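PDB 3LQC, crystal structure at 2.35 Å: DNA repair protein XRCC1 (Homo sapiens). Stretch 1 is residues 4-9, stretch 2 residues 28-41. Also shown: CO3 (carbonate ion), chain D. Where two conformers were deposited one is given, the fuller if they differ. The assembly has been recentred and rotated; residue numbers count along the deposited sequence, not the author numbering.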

# COMPACT_ATOMS: atom_id res chain seq x y z
N ILE A 4 -3.05 -5.32 -26.90
CA ILE A 4 -3.15 -4.51 -28.12
C ILE A 4 -4.50 -3.78 -28.28
O ILE A 4 -4.54 -2.64 -28.75
CB ILE A 4 -2.81 -5.33 -29.38
CG1 ILE A 4 -2.77 -4.43 -30.61
CG2 ILE A 4 -3.81 -6.45 -29.57
CD1 ILE A 4 -1.92 -3.20 -30.43
N ARG A 5 -5.59 -4.43 -27.88
CA ARG A 5 -6.92 -3.87 -28.07
C ARG A 5 -7.22 -2.74 -27.09
O ARG A 5 -8.20 -2.01 -27.25
CB ARG A 5 -7.99 -4.96 -27.95
CG ARG A 5 -8.13 -5.51 -26.56
CD ARG A 5 -9.38 -6.37 -26.42
NE ARG A 5 -9.70 -6.55 -25.01
CZ ARG A 5 -10.65 -5.89 -24.36
NH1 ARG A 5 -11.42 -5.01 -25.01
NH2 ARG A 5 -10.85 -6.11 -23.07
N LEU A 6 -6.36 -2.59 -26.08
CA LEU A 6 -6.49 -1.51 -25.10
C LEU A 6 -5.41 -0.46 -25.30
O LEU A 6 -5.24 0.44 -24.48
CB LEU A 6 -6.43 -2.07 -23.68
CG LEU A 6 -7.62 -2.99 -23.41
CD1 LEU A 6 -7.59 -3.55 -22.01
CD2 LEU A 6 -8.90 -2.19 -23.67
N ARG A 7 -4.68 -0.59 -26.39
CA ARG A 7 -3.52 0.25 -26.63
C ARG A 7 -3.70 1.09 -27.89
O ARG A 7 -3.94 0.55 -28.97
CB ARG A 7 -2.29 -0.65 -26.76
CG ARG A 7 -1.02 0.07 -27.09
CD ARG A 7 0.06 -0.96 -27.39
NE ARG A 7 0.07 -2.04 -26.41
CZ ARG A 7 0.27 -3.32 -26.71
NH1 ARG A 7 0.48 -3.68 -27.97
NH2 ARG A 7 0.26 -4.24 -25.76
N HIS A 8 -3.58 2.40 -27.76
CA HIS A 8 -3.59 3.30 -28.90
C HIS A 8 -2.17 3.69 -29.27
O HIS A 8 -1.52 4.45 -28.55
CB HIS A 8 -4.41 4.55 -28.59
CG HIS A 8 -4.83 5.32 -29.80
ND1 HIS A 8 -4.45 6.62 -30.02
CD2 HIS A 8 -5.61 4.97 -30.85
CE1 HIS A 8 -4.98 7.04 -31.16
NE2 HIS A 8 -5.69 6.06 -31.68
N VAL A 9 -1.69 3.15 -30.38
CA VAL A 9 -0.33 3.40 -30.85
C VAL A 9 -0.32 4.56 -31.86
O VAL A 9 -1.14 4.60 -32.77
CB VAL A 9 0.26 2.13 -31.50
CG1 VAL A 9 1.74 2.32 -31.82
CG2 VAL A 9 0.08 0.94 -30.56
N ASP A 28 -9.18 13.99 -32.59
CA ASP A 28 -10.50 13.41 -32.78
C ASP A 28 -10.43 11.89 -32.91
O ASP A 28 -11.27 11.18 -32.38
CB ASP A 28 -11.17 14.01 -34.02
CG ASP A 28 -12.59 14.43 -33.76
OD1 ASP A 28 -12.82 15.22 -32.81
OD2 ASP A 28 -13.49 13.99 -34.51
N THR A 29 -9.43 11.41 -33.63
CA THR A 29 -9.25 9.98 -33.82
C THR A 29 -9.07 9.28 -32.47
O THR A 29 -9.62 8.20 -32.24
CB THR A 29 -8.03 9.70 -34.71
OG1 THR A 29 -6.83 10.00 -33.98
CG2 THR A 29 -8.08 10.58 -35.95
N TYR A 30 -8.31 9.91 -31.57
CA TYR A 30 -8.09 9.34 -30.25
C TYR A 30 -9.37 9.34 -29.43
O TYR A 30 -9.73 8.35 -28.79
CB TYR A 30 -6.99 10.11 -29.49
CG TYR A 30 -6.98 9.77 -28.02
CD1 TYR A 30 -7.47 10.67 -27.08
CD2 TYR A 30 -6.50 8.55 -27.57
CE1 TYR A 30 -7.47 10.36 -25.74
CE2 TYR A 30 -6.51 8.22 -26.23
CZ TYR A 30 -6.99 9.13 -25.32
OH TYR A 30 -6.99 8.81 -23.97
N ARG A 31 -10.07 10.47 -29.46
CA ARG A 31 -11.31 10.61 -28.72
C ARG A 31 -12.34 9.59 -29.18
O ARG A 31 -13.08 9.03 -28.38
CB ARG A 31 -11.84 12.04 -28.82
CG ARG A 31 -10.96 13.07 -28.12
CD ARG A 31 -11.43 14.50 -28.38
N LYS A 32 -12.36 9.31 -30.48
CA LYS A 32 -13.28 8.31 -31.01
C LYS A 32 -12.83 6.91 -30.61
O LYS A 32 -13.66 6.06 -30.29
CB LYS A 32 -13.35 8.39 -32.53
CG LYS A 32 -13.86 9.73 -33.05
CD LYS A 32 -13.60 9.86 -34.55
CE LYS A 32 -14.05 11.21 -35.08
NZ LYS A 32 -13.54 11.47 -36.46
N TRP A 33 -11.52 6.67 -30.63
CA TRP A 33 -10.99 5.40 -30.18
C TRP A 33 -11.30 5.19 -28.72
O TRP A 33 -11.71 4.10 -28.31
CB TRP A 33 -9.47 5.34 -30.38
CG TRP A 33 -8.86 4.09 -29.85
CD1 TRP A 33 -8.74 2.90 -30.50
CD2 TRP A 33 -8.29 3.89 -28.54
NE1 TRP A 33 -8.12 1.97 -29.68
CE2 TRP A 33 -7.84 2.56 -28.48
CE3 TRP A 33 -8.12 4.72 -27.43
CZ2 TRP A 33 -7.23 2.03 -27.34
CZ3 TRP A 33 -7.51 4.19 -26.30
CH2 TRP A 33 -7.07 2.85 -26.26
N ARG A 34 -11.10 6.24 -27.93
CA ARG A 34 -11.35 6.18 -26.50
C ARG A 34 -12.83 5.92 -26.24
O ARG A 34 -13.19 5.15 -25.35
CB ARG A 34 -10.90 7.48 -25.84
CG ARG A 34 -10.94 7.43 -24.34
CD ARG A 34 -10.15 6.25 -23.84
NE ARG A 34 -10.35 6.01 -22.41
CZ ARG A 34 -11.19 5.11 -21.91
NH1 ARG A 34 -11.93 4.35 -22.71
NH2 ARG A 34 -11.28 4.97 -20.60
N ALA A 35 -13.68 6.57 -27.02
CA ALA A 35 -15.11 6.32 -26.95
C ALA A 35 -15.42 4.85 -27.20
O ALA A 35 -16.21 4.24 -26.47
CB ALA A 35 -15.87 7.21 -27.95
N ALA A 36 -14.79 4.27 -28.22
CA ALA A 36 -15.01 2.86 -28.56
C ALA A 36 -14.56 1.91 -27.45
O ALA A 36 -14.96 0.74 -27.42
CB ALA A 36 -14.31 2.52 -29.87
N LYS A 37 -13.74 2.41 -26.52
CA LYS A 37 -13.20 1.58 -25.45
C LYS A 37 -13.86 1.89 -24.11
O LYS A 37 -13.34 1.51 -23.06
CB LYS A 37 -11.69 1.79 -25.34
CG LYS A 37 -10.94 1.46 -26.61
CD LYS A 37 -11.29 0.07 -27.08
CE LYS A 37 -10.59 -0.26 -28.37
NZ LYS A 37 -10.90 -1.66 -28.78
N ALA A 38 -14.99 2.58 -24.15
CA ALA A 38 -15.75 2.85 -22.94
C ALA A 38 -16.08 1.54 -22.23
O ALA A 38 -16.38 0.53 -22.88
CB ALA A 38 -17.02 3.60 -23.27
N GLY A 39 -16.01 1.55 -20.90
CA GLY A 39 -16.35 0.37 -20.12
C GLY A 39 -15.13 -0.48 -19.78
O GLY A 39 -15.24 -1.50 -19.10
N GLU A 40 -13.98 -0.05 -20.26
CA GLU A 40 -12.73 -0.76 -20.06
C GLU A 40 -11.97 -0.28 -18.83
O GLU A 40 -11.86 0.92 -18.59
CB GLU A 40 -11.86 -0.60 -21.30
CG GLU A 40 -11.16 -1.87 -21.69
CD GLU A 40 -12.11 -2.93 -22.18
OE1 GLU A 40 -12.91 -2.65 -23.10
OE2 GLU A 40 -12.04 -4.06 -21.66
N LYS A 41 -11.44 -1.23 -18.06
CA LYS A 41 -10.75 -0.94 -16.79
C LYS A 41 -9.38 -0.31 -16.96
O LYS A 41 -8.87 0.36 -16.06
CB LYS A 41 -10.59 -2.23 -15.97
CG LYS A 41 -11.89 -2.75 -15.37
CD LYS A 41 -11.75 -4.19 -14.91
CE LYS A 41 -13.07 -4.72 -14.37
NZ LYS A 41 -13.05 -6.20 -14.17
C CO3 D . -0.36 -2.54 -22.89
O1 CO3 D . -0.44 -1.44 -23.57
O2 CO3 D . 0.56 -3.41 -23.19

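Strand 7-9 runs nearly antiparallel to helix 28-36, their axes approaching to 10.1 Å at 163°. Ile4 makes no contact with the other stretch, but its carbonyl O accepts a hydrogen bond from Arg7 N (3.1 Å), closing the 3-10 segment that leads into the strand. The CA-to-CB bond of Arg5 points sideways, yet its extended side chain brings the guanidinium edge against the carboxylate of Glu40: a salt bridge of 2.8 Å from NH2 to OE2, with a weak hydrogen bond of 3.4 Å from NH1 to OE1. The Arg5 carbonyl O also receives a weak hydrogen bond from Lys37 NZ (3.1 Å). Leu6 starts out away from stretch 2, but its CD2 reaches Glu40 CG at a tight 3.0 Å, while its O lies at the edge of the indole, 3.5 Å from Trp33 CH2. Arg7 points away; its backbone C packs 3.7 Å from Trp33 CZ2, and its guanidinium holds the carbonate through NE to O1 (2.9 Å) and NH2 to O2 (2.7 Å). His8 points toward the helix and covers the indole: its CB sits 3.7 Å above the centroid of the Trp33 six-membered ring, almost on the ring normal. The His8 ring lies oblique to that of Tyr30, and its ND1, 3.7 Å from Tyr30 CD2, is buried by the contact with no polar partner in the model. Val9 is out of reach.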